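Local atomic coordinates of endo-beta-mannanase (Opitutaceae bacterium TAV5, PDB entry 7BOB), a protein that hydrolyses beta-1,4-mannosidic linkages as an exo-acting, homotrimeric family 5 glycoside hydrolase, probably releasing mannose from the ends of mannan-derived chains. Residues 253-258 with 282-287; 247-252 with 265-270; 52-57 with 317-322; 419-422 with 426-429. All blocks are in the same frame, centred on the assembly; numbering follows the deposited sequence.

Contact 1. Residues 253-258 with 282-287; sequences SGLADP and FGTILT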
loop_
_atom_site.group_PDB
_atom_site.type_symbol
_atom_site.label_atom_id
_atom_site.label_comp_id
_atom_site.label_asym_id
_atom_site.label_seq_id
_atom_site.Cartn_x
_atom_site.Cartn_y
_atom_site.Cartn_z
ATOM N N SER A 253 -25.842 7.874 -1.423
ATOM C CA SER A 253 -26.764 7.085 -0.612
ATOM C C SER A 253 -27.814 6.332 -1.416
ATOM O O SER A 253 -28.673 5.676 -0.816
ATOM C CB SER A 253 -27.437 7.965 0.445
ATOM O OG SER A 253 -26.451 8.700 1.157
ATOM N N GLY A 254 -27.745 6.366 -2.744
ATOM C CA GLY A 254 -28.599 5.503 -3.542
ATOM C C GLY A 254 -29.586 6.205 -4.452
ATOM O O GLY A 254 -29.394 7.364 -4.826
ATOM N N LEU A 255 -30.656 5.495 -4.808
ATOM C CA LEU A 255 -31.523 5.933 -5.898
ATOM C C LEU A 255 -32.157 7.293 -5.611
ATOM O O LEU A 255 -32.279 8.132 -6.512
ATOM C CB LEU A 255 -32.598 4.890 -6.144
ATOM C CG LEU A 255 -32.053 3.581 -6.689
ATOM C CD1 LEU A 255 -33.068 2.469 -6.496
ATOM C CD2 LEU A 255 -31.657 3.746 -8.142
ATOM N N ALA A 256 -32.540 7.540 -4.358
ATOM C CA ALA A 256 -33.194 8.801 -3.993
ATOM C C ALA A 256 -32.214 9.936 -3.710
ATOM O O ALA A 256 -32.656 11.080 -3.544
ATOM C CB ALA A 256 -34.086 8.600 -2.761
ATOM N N ASP A 257 -30.903 9.659 -3.642
ATOM C CA ASP A 257 -29.931 10.685 -3.262
ATOM C C ASP A 257 -29.599 11.581 -4.449
ATOM O O ASP A 257 -29.162 11.076 -5.488
ATOM C CB ASP A 257 -28.654 10.027 -2.727
ATOM C CG ASP A 257 -27.599 11.041 -2.269
ATOM O OD1 ASP A 257 -27.868 12.268 -2.239
ATOM O OD2 ASP A 257 -26.482 10.604 -1.949
ATOM N N PRO A 258 -29.780 12.895 -4.338
ATOM C CA PRO A 258 -29.287 13.807 -5.393
ATOM C C PRO A 258 -27.785 13.674 -5.714
ATOM O O PRO A 258 -27.395 13.903 -6.870
ATOM C CB PRO A 258 -29.601 15.199 -4.820
ATOM C CG PRO A 258 -30.709 14.972 -3.830
ATOM C CD PRO A 258 -30.545 13.590 -3.284
ATOM N N PHE A 282 -26.386 1.916 -18.717
ATOM C CA PHE A 282 -26.859 2.511 -17.487
ATOM C C PHE A 282 -27.867 1.550 -16.889
ATOM O O PHE A 282 -28.520 0.796 -17.612
ATOM C CB PHE A 282 -27.472 3.896 -17.735
ATOM C CG PHE A 282 -28.814 3.829 -18.360
ATOM C CD1 PHE A 282 -28.944 3.606 -19.725
ATOM C CD2 PHE A 282 -29.955 3.931 -17.577
ATOM C CE1 PHE A 282 -30.207 3.525 -20.305
ATOM C CE2 PHE A 282 -31.213 3.841 -18.145
ATOM C CZ PHE A 282 -31.342 3.644 -19.513
ATOM N N GLY A 283 -27.981 1.561 -15.569
ATOM C CA GLY A 283 -28.892 0.632 -14.925
ATOM C C GLY A 283 -29.159 1.060 -13.506
ATOM O O GLY A 283 -28.461 1.918 -12.964
ATOM N N THR A 284 -30.201 0.476 -12.920
ATOM C CA THR A 284 -30.467 0.756 -11.515
ATOM C C THR A 284 -29.895 -0.292 -10.581
ATOM O O THR A 284 -29.763 -0.010 -9.388
ATOM C CB THR A 284 -31.970 0.868 -11.232
ATOM O OG1 THR A 284 -32.611 -0.354 -11.621
ATOM C CG2 THR A 284 -32.583 2.067 -11.972
ATOM N N ILE A 285 -29.567 -1.487 -11.097
ATOM C CA ILE A 285 -29.022 -2.600 -10.318
ATOM C C ILE A 285 -30.112 -3.192 -9.432
ATOM O O ILE A 285 -30.448 -4.375 -9.542
ATOM C CB ILE A 285 -27.791 -2.191 -9.472
ATOM C CG1 ILE A 285 -26.669 -1.674 -10.377
ATOM C CG2 ILE A 285 -27.310 -3.395 -8.612
ATOM C CD1 ILE A 285 -26.145 -2.749 -11.365
ATOM N N LEU A 286 -30.645 -2.401 -8.515
ATOM C CA LEU A 286 -31.837 -2.838 -7.804
ATOM C C LEU A 286 -33.005 -2.736 -8.770
ATOM O O LEU A 286 -33.209 -1.680 -9.389
ATOM C CB LEU A 286 -32.070 -1.985 -6.560
ATOM C CG LEU A 286 -30.840 -1.767 -5.670
ATOM C CD1 LEU A 286 -31.154 -0.745 -4.578
ATOM C CD2 LEU A 286 -30.314 -3.090 -5.054
ATOM N N THR A 287 -33.731 -3.845 -8.962
ATOM C CA THR A 287 -34.888 -3.797 -9.854
ATOM C C THR A 287 -36.088 -4.558 -9.293
ATOM O O THR A 287 -37.011 -4.878 -10.051
ATOM C CB THR A 287 -34.564 -4.366 -11.253
ATOM O OG1 THR A 287 -34.320 -5.767 -11.146
ATOM C CG2 THR A 287 -33.352 -3.685 -11.905
#
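L255 sets CG beside its backbone N and opposite its carbonyl carbon (chi1 -67°), and CD1 then runs on opposite CA (chi2 162°), which sends the two methyls to T284 and L286 separately. CD2 of L255 stops 4.2 Å from CB of T284. CD1 of L255 meets CD1 of L286, methyl against methyl, also at 4.2 Å. The contact is loose and wholly apolar, and each side is shaped by its own local bonds.

Residues 253-258 contain a type I turn from G254 to D257, closed by D257 N on G254 O at 3.0 Å. S253 N adds a 2.9 Å bond to D257 OD2, on the anti lone pair of that oxygen. The same oxygen forms a salt bridge with R569, while OD1 caps the helix that begins just beyond.

On the other side of the contact, I285 has the backbone angles of a classic gamma turn (phi 72°), although its L286 N to T284 O bond is weak. T284 OG1 donates to L286 O at 2.7 Å from above the carbonyl plane, which ties the threonine to the turn. D494 of a second subunit accepts a hydrogen bond from L255 N, and Y495 of that subunit packs on L286.

Such loops, following the sixth and seventh strands, belong to the (beta/alpha)8 barrel of family 5 glycoside hydrolases, with a trimer interface built on them here.

Contact 2. Residues 247-252 with 265-270; sequences WHPVQG and PFYVKC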
loop_
_atom_site.group_PDB
_atom_site.type_symbol
_atom_site.label_atom_id
_atom_site.label_comp_id
_atom_site.label_asym_id
_atom_site.label_seq_id
_atom_site.Cartn_x
_atom_site.Cartn_y
_atom_site.Cartn_z
ATOM N N TRP A 247 -19.151 1.962 -5.975
ATOM C CA TRP A 247 -18.525 1.981 -7.293
ATOM C C TRP A 247 -17.993 3.359 -7.680
ATOM O O TRP A 247 -17.583 3.547 -8.827
ATOM C CB TRP A 247 -19.501 1.485 -8.375
ATOM C CG TRP A 247 -19.868 0.029 -8.207
ATOM C CD1 TRP A 247 -19.546 -0.775 -7.148
ATOM C CD2 TRP A 247 -20.634 -0.778 -9.099
ATOM N NE1 TRP A 247 -20.065 -2.032 -7.329
ATOM C CE2 TRP A 247 -20.736 -2.063 -8.519
ATOM C CE3 TRP A 247 -21.267 -0.538 -10.320
ATOM C CZ2 TRP A 247 -21.426 -3.106 -9.127
ATOM C CZ3 TRP A 247 -21.940 -1.584 -10.936
ATOM C CH2 TRP A 247 -22.023 -2.846 -10.336
ATOM N N HIS A 248 -17.990 4.320 -6.763
ATOM C CA HIS A 248 -17.598 5.688 -7.074
ATOM C C HIS A 248 -16.703 6.224 -5.965
ATOM O O HIS A 248 -16.798 5.771 -4.819
ATOM C CB HIS A 248 -18.834 6.586 -7.227
ATOM C CG HIS A 248 -19.814 6.056 -8.222
ATOM N ND1 HIS A 248 -19.763 6.390 -9.560
ATOM C CD2 HIS A 248 -20.822 5.165 -8.091
ATOM C CE1 HIS A 248 -20.715 5.744 -10.209
ATOM N NE2 HIS A 248 -21.372 4.994 -9.342
ATOM N N PRO A 249 -15.842 7.201 -6.268
ATOM C CA PRO A 249 -14.914 7.701 -5.248
ATOM C C PRO A 249 -15.568 8.597 -4.200
ATOM O O PRO A 249 -14.909 8.914 -3.201
ATOM C CB PRO A 249 -13.880 8.473 -6.071
ATOM C CG PRO A 249 -14.669 8.987 -7.225
ATOM C CD PRO A 249 -15.633 7.866 -7.567
ATOM N N VAL A 250 -16.806 9.043 -4.412
ATOM C CA VAL A 250 -17.611 9.714 -3.396
ATOM C C VAL A 250 -18.830 8.843 -3.139
ATOM O O VAL A 250 -19.537 8.474 -4.078
ATOM C CB VAL A 250 -18.042 11.124 -3.836
ATOM C CG1 VAL A 250 -18.815 11.809 -2.710
ATOM C CG2 VAL A 250 -16.833 11.945 -4.258
ATOM N N GLN A 251 -19.087 8.535 -1.881
ATOM C CA GLN A 251 -20.108 7.557 -1.512
ATOM C C GLN A 251 -21.470 8.245 -1.386
ATOM O O GLN A 251 -21.751 8.912 -0.385
ATOM C CB GLN A 251 -19.702 6.878 -0.210
ATOM C CG GLN A 251 -20.294 5.520 0.000
ATOM C CD GLN A 251 -19.346 4.439 -0.397
ATOM O OE1 GLN A 251 -18.300 4.711 -1.009
ATOM N NE2 GLN A 251 -19.696 3.191 -0.080
ATOM N N GLY A 252 -22.323 8.093 -2.401
ATOM C CA GLY A 252 -23.695 8.545 -2.296
ATOM C C GLY A 252 -24.550 7.567 -1.511
ATOM O O GLY A 252 -24.084 6.546 -1.015
ATOM N N PRO A 265 -24.644 11.975 -14.946
ATOM C CA PRO A 265 -24.548 13.210 -15.752
ATOM C C PRO A 265 -23.203 13.895 -15.636
ATOM O O PRO A 265 -22.713 14.461 -16.622
ATOM C CB PRO A 265 -25.671 14.099 -15.189
ATOM C CG PRO A 265 -26.635 13.136 -14.582
ATOM C CD PRO A 265 -25.794 12.021 -14.023
ATOM N N PHE A 266 -22.592 13.864 -14.451
ATOM C CA PHE A 266 -21.262 14.445 -14.299
ATOM C C PHE A 266 -20.239 13.714 -15.161
ATOM O O PHE A 266 -19.424 14.349 -15.844
ATOM C CB PHE A 266 -20.846 14.426 -12.834
ATOM C CG PHE A 266 -19.383 14.651 -12.633
ATOM C CD1 PHE A 266 -18.860 15.947 -12.608
ATOM C CD2 PHE A 266 -18.515 13.571 -12.486
ATOM C CE1 PHE A 266 -17.491 16.154 -12.432
ATOM C CE2 PHE A 266 -17.139 13.775 -12.295
ATOM C CZ PHE A 266 -16.633 15.070 -12.269
ATOM N N TYR A 267 -20.252 12.374 -15.127
ATOM C CA TYR A 267 -19.337 11.598 -15.974
ATOM C C TYR A 267 -19.564 11.898 -17.451
ATOM O O TYR A 267 -18.602 12.025 -18.224
ATOM C CB TYR A 267 -19.513 10.097 -15.734
ATOM C CG TYR A 267 -19.118 9.641 -14.346
ATOM C CD1 TYR A 267 -17.948 10.088 -13.758
ATOM C CD2 TYR A 267 -19.910 8.746 -13.637
ATOM C CE1 TYR A 267 -17.590 9.668 -12.493
ATOM C CE2 TYR A 267 -19.547 8.311 -12.375
ATOM C CZ TYR A 267 -18.398 8.775 -11.817
ATOM O OH TYR A 267 -18.063 8.364 -10.562
ATOM N N VAL A 268 -20.836 11.986 -17.864
ATOM C CA VAL A 268 -21.151 12.298 -19.256
ATOM C C VAL A 268 -20.622 13.680 -19.618
ATOM O O VAL A 268 -20.015 13.868 -20.680
ATOM C CB VAL A 268 -22.670 12.177 -19.501
ATOM C CG1 VAL A 268 -23.062 12.676 -20.917
ATOM C CG2 VAL A 268 -23.116 10.736 -19.295
ATOM N N LYS A 269 -20.798 14.654 -18.718
ATOM C CA LYS A 269 -20.282 16.003 -18.947
ATOM C C LYS A 269 -18.775 15.992 -19.181
ATOM O O LYS A 269 -18.271 16.667 -20.086
ATOM C CB LYS A 269 -20.599 16.901 -17.743
ATOM C CG LYS A 269 -22.048 17.305 -17.587
ATOM C CD LYS A 269 -22.229 18.379 -16.487
ATOM C CE LYS A 269 -23.709 18.534 -16.146
ATOM N NZ LYS A 269 -23.962 19.497 -15.027
ATOM N N CYS A 270 -18.022 15.278 -18.337
ATOM C CA CYS A 270 -16.584 15.177 -18.569
ATOM C C CYS A 270 -16.272 14.571 -19.925
ATOM O O CYS A 270 -15.480 15.124 -20.696
ATOM C CB CYS A 270 -15.913 14.377 -17.456
ATOM S SG CYS A 270 -16.178 15.115 -15.823
#
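A single buried hydrogen bond between H248 and Y267 ties a loop of the (beta/alpha)8 barrel to the helix that follows it. The loop leaves the sixth barrel strand, 237-241, and the helix, 258-272, is the next one in the chain, so the bond closes a short loop back on its own helix.

Both side chains have their CG beside the backbone N and opposite the carbonyl carbon, and from there they cross obliquely until their rims meet. The ring planes differ by only 15°, yet neither ring lies over the other: the centroids stand 5.6 Å apart, and the phenol oxygen sits near the plane of the imidazole at its edge. CE2 of Y267 comes within 3.6 Å of H248 CE1, adding a carbon contact alongside the polar one.

At its other nitrogen, NE2, the imidazole bonds to the carbonyl of Y242, so the ring is gripped at two points and its rotation is fixed. H197 packs against both rings, while V200 and I201 lie along Y267.

A phenylalanine in place of Y267 would probably leave ND1 of H248 without its mate in a buried setting and let the imidazole turn more easily.

The hydroxyl also has an apolar neighbour, with CD of P249 at 3.9 Å from Y267 OH. The central bond itself is short and nearly straight, with Y267 OH 2.8 Å from H248 ND1 and an angle of 171°.

Contact 3. Residues 52-57 with 317-322; sequences LGFNTV and WCFKDI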
loop_
_atom_site.group_PDB
_atom_site.type_symbol
_atom_site.label_atom_id
_atom_site.label_comp_id
_atom_site.label_asym_id
_atom_site.label_seq_id
_atom_site.Cartn_x
_atom_site.Cartn_y
_atom_site.Cartn_z
ATOM N N LEU A 52 -40.858 -2.538 -28.065
ATOM C CA LEU A 52 -40.747 -1.449 -27.102
ATOM C C LEU A 52 -40.221 -0.163 -27.724
ATOM O O LEU A 52 -40.046 0.818 -27.005
ATOM C CB LEU A 52 -39.845 -1.845 -25.929
ATOM C CG LEU A 52 -40.384 -2.989 -25.074
ATOM C CD1 LEU A 52 -39.283 -3.518 -24.179
ATOM C CD2 LEU A 52 -41.601 -2.534 -24.278
ATOM N N GLY A 53 -39.969 -0.134 -29.031
ATOM C CA GLY A 53 -39.476 1.074 -29.659
ATOM C C GLY A 53 -37.975 1.174 -29.763
ATOM O O GLY A 53 -37.475 2.208 -30.225
ATOM N N PHE A 54 -37.239 0.127 -29.380
ATOM C CA PHE A 54 -35.787 0.180 -29.408
ATOM C C PHE A 54 -35.286 0.086 -30.837
ATOM O O PHE A 54 -35.874 -0.587 -31.676
ATOM C CB PHE A 54 -35.190 -0.951 -28.566
ATOM C CG PHE A 54 -35.481 -0.831 -27.087
ATOM C CD1 PHE A 54 -35.869 0.383 -26.540
ATOM C CD2 PHE A 54 -35.360 -1.939 -26.244
ATOM C CE1 PHE A 54 -36.132 0.503 -25.165
ATOM C CE2 PHE A 54 -35.628 -1.838 -24.882
ATOM C CZ PHE A 54 -36.017 -0.612 -24.338
ATOM N N ASN A 55 -34.184 0.766 -31.117
ATOM C CA ASN A 55 -33.610 0.746 -32.453
ATOM C C ASN A 55 -32.173 0.242 -32.469
ATOM O O ASN A 55 -31.543 0.253 -33.535
ATOM C CB ASN A 55 -33.687 2.152 -33.084
ATOM C CG ASN A 55 -32.893 3.187 -32.293
ATOM O OD1 ASN A 55 -31.954 2.842 -31.553
ATOM N ND2 ASN A 55 -33.257 4.463 -32.446
ATOM N N THR A 56 -31.628 -0.186 -31.322
ATOM C CA THR A 56 -30.270 -0.712 -31.247
ATOM C C THR A 56 -30.195 -1.835 -30.214
ATOM O O THR A 56 -30.993 -1.912 -29.277
ATOM C CB THR A 56 -29.254 0.372 -30.873
ATOM O OG1 THR A 56 -29.723 1.055 -29.711
ATOM C CG2 THR A 56 -29.084 1.399 -31.990
ATOM N N VAL A 57 -29.219 -2.724 -30.394
ATOM C CA VAL A 57 -28.965 -3.771 -29.417
ATOM C C VAL A 57 -27.460 -3.961 -29.358
ATOM O O VAL A 57 -26.814 -4.147 -30.398
ATOM C CB VAL A 57 -29.692 -5.094 -29.740
ATOM C CG1 VAL A 57 -29.333 -5.640 -31.150
ATOM C CG2 VAL A 57 -29.437 -6.151 -28.629
ATOM N N TRP A 317 -28.678 -1.676 -19.076
ATOM C CA TRP A 317 -28.071 -2.936 -18.640
ATOM C C TRP A 317 -28.979 -3.602 -17.613
ATOM O O TRP A 317 -29.206 -3.041 -16.544
ATOM C CB TRP A 317 -26.672 -2.743 -18.010
ATOM C CG TRP A 317 -26.069 -4.107 -17.851
ATOM C CD1 TRP A 317 -26.401 -5.053 -16.913
ATOM C CD2 TRP A 317 -25.133 -4.730 -18.737
ATOM N NE1 TRP A 317 -25.708 -6.226 -17.157
ATOM C CE2 TRP A 317 -24.921 -6.052 -18.266
ATOM C CE3 TRP A 317 -24.429 -4.294 -19.864
ATOM C CZ2 TRP A 317 -24.055 -6.945 -18.901
ATOM C CZ3 TRP A 317 -23.563 -5.195 -20.503
ATOM C CH2 TRP A 317 -23.392 -6.497 -20.019
ATOM N N CYS A 318 -29.464 -4.809 -17.901
ATOM C CA CYS A 318 -29.395 -5.460 -19.206
ATOM C C CYS A 318 -30.843 -5.908 -19.540
ATOM O O CYS A 318 -31.775 -5.667 -18.751
ATOM C CB CYS A 318 -28.409 -6.639 -19.177
ATOM S SG CYS A 318 -28.934 -7.918 -18.016
ATOM N N PHE A 319 -31.056 -6.548 -20.692
ATOM C CA PHE A 319 -32.424 -6.670 -21.189
ATOM C C PHE A 319 -33.269 -7.580 -20.305
ATOM O O PHE A 319 -34.386 -7.217 -19.924
ATOM C CB PHE A 319 -32.437 -7.170 -22.628
ATOM C CG PHE A 319 -33.816 -7.147 -23.260
ATOM C CD1 PHE A 319 -34.585 -5.981 -23.246
ATOM C CD2 PHE A 319 -34.350 -8.286 -23.835
ATOM C CE1 PHE A 319 -35.871 -5.954 -23.817
ATOM C CE2 PHE A 319 -35.621 -8.282 -24.419
ATOM C CZ PHE A 319 -36.390 -7.107 -24.408
ATOM N N LYS A 320 -32.756 -8.766 -19.975
ATOM C CA LYS A 320 -33.498 -9.806 -19.271
ATOM C C LYS A 320 -32.870 -10.085 -17.916
ATOM O O LYS A 320 -31.663 -9.898 -17.728
ATOM C CB LYS A 320 -33.506 -11.128 -20.058
ATOM C CG LYS A 320 -34.333 -11.106 -21.359
ATOM C CD LYS A 320 -35.817 -10.981 -21.070
ATOM C CE LYS A 320 -36.477 -12.339 -20.890
ATOM N NZ LYS A 320 -36.858 -12.944 -22.192
ATOM N N ASP A 321 -33.690 -10.562 -16.980
ATOM C CA ASP A 321 -33.137 -11.288 -15.848
ATOM C C ASP A 321 -32.443 -12.551 -16.369
ATOM O O ASP A 321 -32.842 -13.129 -17.389
ATOM C CB ASP A 321 -34.229 -11.654 -14.837
ATOM C CG ASP A 321 -34.836 -10.425 -14.129
ATOM O OD1 ASP A 321 -34.167 -9.375 -14.006
ATOM O OD2 ASP A 321 -36.011 -10.519 -13.708
ATOM N N ILE A 322 -31.383 -12.967 -15.685
ATOM C CA ILE A 322 -30.567 -14.090 -16.148
ATOM C C ILE A 322 -30.468 -15.101 -15.013
ATOM O O ILE A 322 -29.596 -14.967 -14.146
ATOM C CB ILE A 322 -29.182 -13.605 -16.594
ATOM C CG1 ILE A 322 -29.323 -12.587 -17.732
ATOM C CG2 ILE A 322 -28.251 -14.796 -16.958
ATOM C CD1 ILE A 322 -28.045 -11.853 -18.040
#
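D321 OD1 is gripped by two groups, a salt bridge from K348 and the backbone N of G339, in the loop that also carries F319 to L52 and F54. One residue earlier, K320 forms a second salt bridge, to D45 on helix 39-51, so two charged anchors follow directly after F319, whose ring makes the apolar contact.

F319 has its ring opposite the backbone N (chi1 -173°) and presents a single atom, CE1, to both partners. CD1 of L52 approaches CE1 of F319 to 4.2 Å, near the ring plane and thus at its edge. CE2 of F54 stands 4.3 Å from the same CE1 of F319, and CE1 of F319 lies near the plane of the F54 ring, at its edge.

In the (beta/alpha)8 barrel, L52 and F54 belong to the link between helix 39-51 and the second strand, whereas F319 follows the eighth strand; the first strand lies between these two in the sheet. From it A22 touches F319, while M49 packs on both phenylalanines and F354 meets F54. G53 makes the turn out of the helix in a Schellman motif, with a positive phi of 93°. This folds L52 back on F54, placing L52 CB 4.2 Å above the centre of the F54 ring. One residue before F319, the W317–C318 peptide bond is cis, and C318 CB lies 3.3 Å above the indole plane of W317, towards its rim.

Contact 4. Residues 419-422 with 426-429; sequences LLQS and HVGI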
loop_
_atom_site.group_PDB
_atom_site.type_symbol
_atom_site.label_atom_id
_atom_site.label_comp_id
_atom_site.label_asym_id
_atom_site.label_seq_id
_atom_site.Cartn_x
_atom_site.Cartn_y
_atom_site.Cartn_z
ATOM N N LEU A 419 -22.754 20.036 -5.196
ATOM C CA LEU A 419 -23.096 21.122 -4.288
ATOM C C LEU A 419 -23.463 22.381 -5.060
ATOM O O LEU A 419 -24.331 23.139 -4.620
ATOM C CB LEU A 419 -21.941 21.402 -3.319
ATOM C CG LEU A 419 -21.539 20.287 -2.337
ATOM C CD1 LEU A 419 -20.263 20.661 -1.548
ATOM C CD2 LEU A 419 -22.673 19.914 -1.377
ATOM N N LEU A 420 -22.821 22.621 -6.206
ATOM C CA LEU A 420 -23.205 23.760 -7.032
ATOM C C LEU A 420 -24.610 23.583 -7.608
ATOM O O LEU A 420 -25.380 24.550 -7.677
ATOM C CB LEU A 420 -22.179 23.960 -8.141
ATOM C CG LEU A 420 -20.855 24.536 -7.674
ATOM C CD1 LEU A 420 -19.720 24.170 -8.626
ATOM C CD2 LEU A 420 -20.991 26.061 -7.511
ATOM N N GLN A 421 -24.968 22.352 -8.013
ATOM C CA GLN A 421 -26.333 22.107 -8.471
ATOM C C GLN A 421 -27.333 22.243 -7.336
ATOM O O GLN A 421 -28.502 22.533 -7.586
ATOM C CB GLN A 421 -26.475 20.711 -9.099
ATOM C CG GLN A 421 -25.621 20.483 -10.317
ATOM C CD GLN A 421 -26.009 19.209 -11.103
ATOM O OE1 GLN A 421 -26.400 18.181 -10.535
ATOM N NE2 GLN A 421 -25.904 19.300 -12.411
ATOM N N SER A 422 -26.912 22.008 -6.088
ATOM C CA SER A 422 -27.815 22.269 -4.971
ATOM C C SER A 422 -27.985 23.770 -4.729
ATOM O O SER A 422 -29.050 24.214 -4.268
ATOM C CB SER A 422 -27.314 21.566 -3.715
ATOM O OG SER A 422 -27.766 20.229 -3.686
ATOM N N HIS A 426 -26.047 25.826 -12.952
ATOM C CA HIS A 426 -25.854 24.905 -14.072
ATOM C C HIS A 426 -24.354 24.761 -14.295
ATOM O O HIS A 426 -23.675 25.738 -14.634
ATOM C CB HIS A 426 -26.536 25.396 -15.355
ATOM C CG HIS A 426 -28.035 25.386 -15.295
ATOM N ND1 HIS A 426 -28.753 24.413 -14.629
ATOM C CD2 HIS A 426 -28.953 26.237 -15.817
ATOM C CE1 HIS A 426 -30.045 24.668 -14.738
ATOM N NE2 HIS A 426 -30.194 25.767 -15.458
ATOM N N VAL A 427 -23.835 23.553 -14.111
ATOM C CA VAL A 427 -22.395 23.338 -14.016
ATOM C C VAL A 427 -21.872 22.730 -15.313
ATOM O O VAL A 427 -22.313 21.653 -15.727
ATOM C CB VAL A 427 -22.047 22.446 -12.823
ATOM C CG1 VAL A 427 -20.540 22.355 -12.682
ATOM C CG2 VAL A 427 -22.721 22.981 -11.565
ATOM N N GLY A 428 -20.905 23.412 -15.928
ATOM C CA GLY A 428 -20.136 22.884 -17.029
ATOM C C GLY A 428 -18.713 22.504 -16.629
ATOM O O GLY A 428 -18.280 22.652 -15.485
ATOM N N ILE A 429 -17.986 21.997 -17.624
ATOM C CA ILE A 429 -16.580 21.628 -17.517
ATOM C C ILE A 429 -15.818 22.461 -18.529
ATOM O O ILE A 429 -16.277 22.635 -19.660
ATOM C CB ILE A 429 -16.364 20.125 -17.795
ATOM C CG1 ILE A 429 -17.296 19.281 -16.926
ATOM C CG2 ILE A 429 -14.883 19.722 -17.605
ATOM C CD1 ILE A 429 -16.914 19.254 -15.457
#
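V427 points its side chain at the last turn of helix 406-422, with one methyl, CG2, meeting both L420 and Q421. Its chi1 of -175° places CG1 opposite the backbone N, which leaves CG2 beside that nitrogen and facing the helix. CG2 of V427 lies 3.6 Å from CB of L420, a close fit at the very base of the leucine. The rest of L420 extends past the valine, and its CD1 comes to 4.4 Å from V427 CG2.

Q421 approaches differently. Its extended chain crosses the valine at about a right angle, so that the aliphatic stem makes the touch: CG of Q421 stands 4.0 Å from V427 CG2. The methyl is thereby held against two successive helix residues. The turn between helix and strand is short, and CA of Q421 is 6.3 Å from CA of H426.

V427 also packs on V385 and L387 of the neighbouring parallel strand, and L420 shares L387 while reaching Y580 of helix 569-583. The carbonyl O of V427 accepts a bond from K269, on a helix of the barrel domain. Backbone bonds pair G428 with V385 and L387.

Helix packed on strand in this way is characteristic of a beta-alpha-beta unit, here strand 385-389, helix 406-422 and strand 427-431, within the mixed, largely parallel sheet of the second domain.

In the fold
All four contacts are buried, but their chemistry follows their place. Contacts 1, 2 and 3 belong to the barrel, contact 4 to the C-terminal domain. Contacts 1 and 2 share the connection after the sixth strand, one joining it by methyl groups close to a second subunit, the other by a polar bond, in a contact whose centre lies about 7 Å from that of the chain. Contact 3 mixes aromatic and aliphatic carbon and lies farthest out, its centre about 22 Å from that of the chain; a probable backbone hydrogen bond, F282 O with W317 N, links it to contact 1. Contact 4 is aliphatic and meets contact 2 at the domain boundary, where K269 and C270 pack on I429.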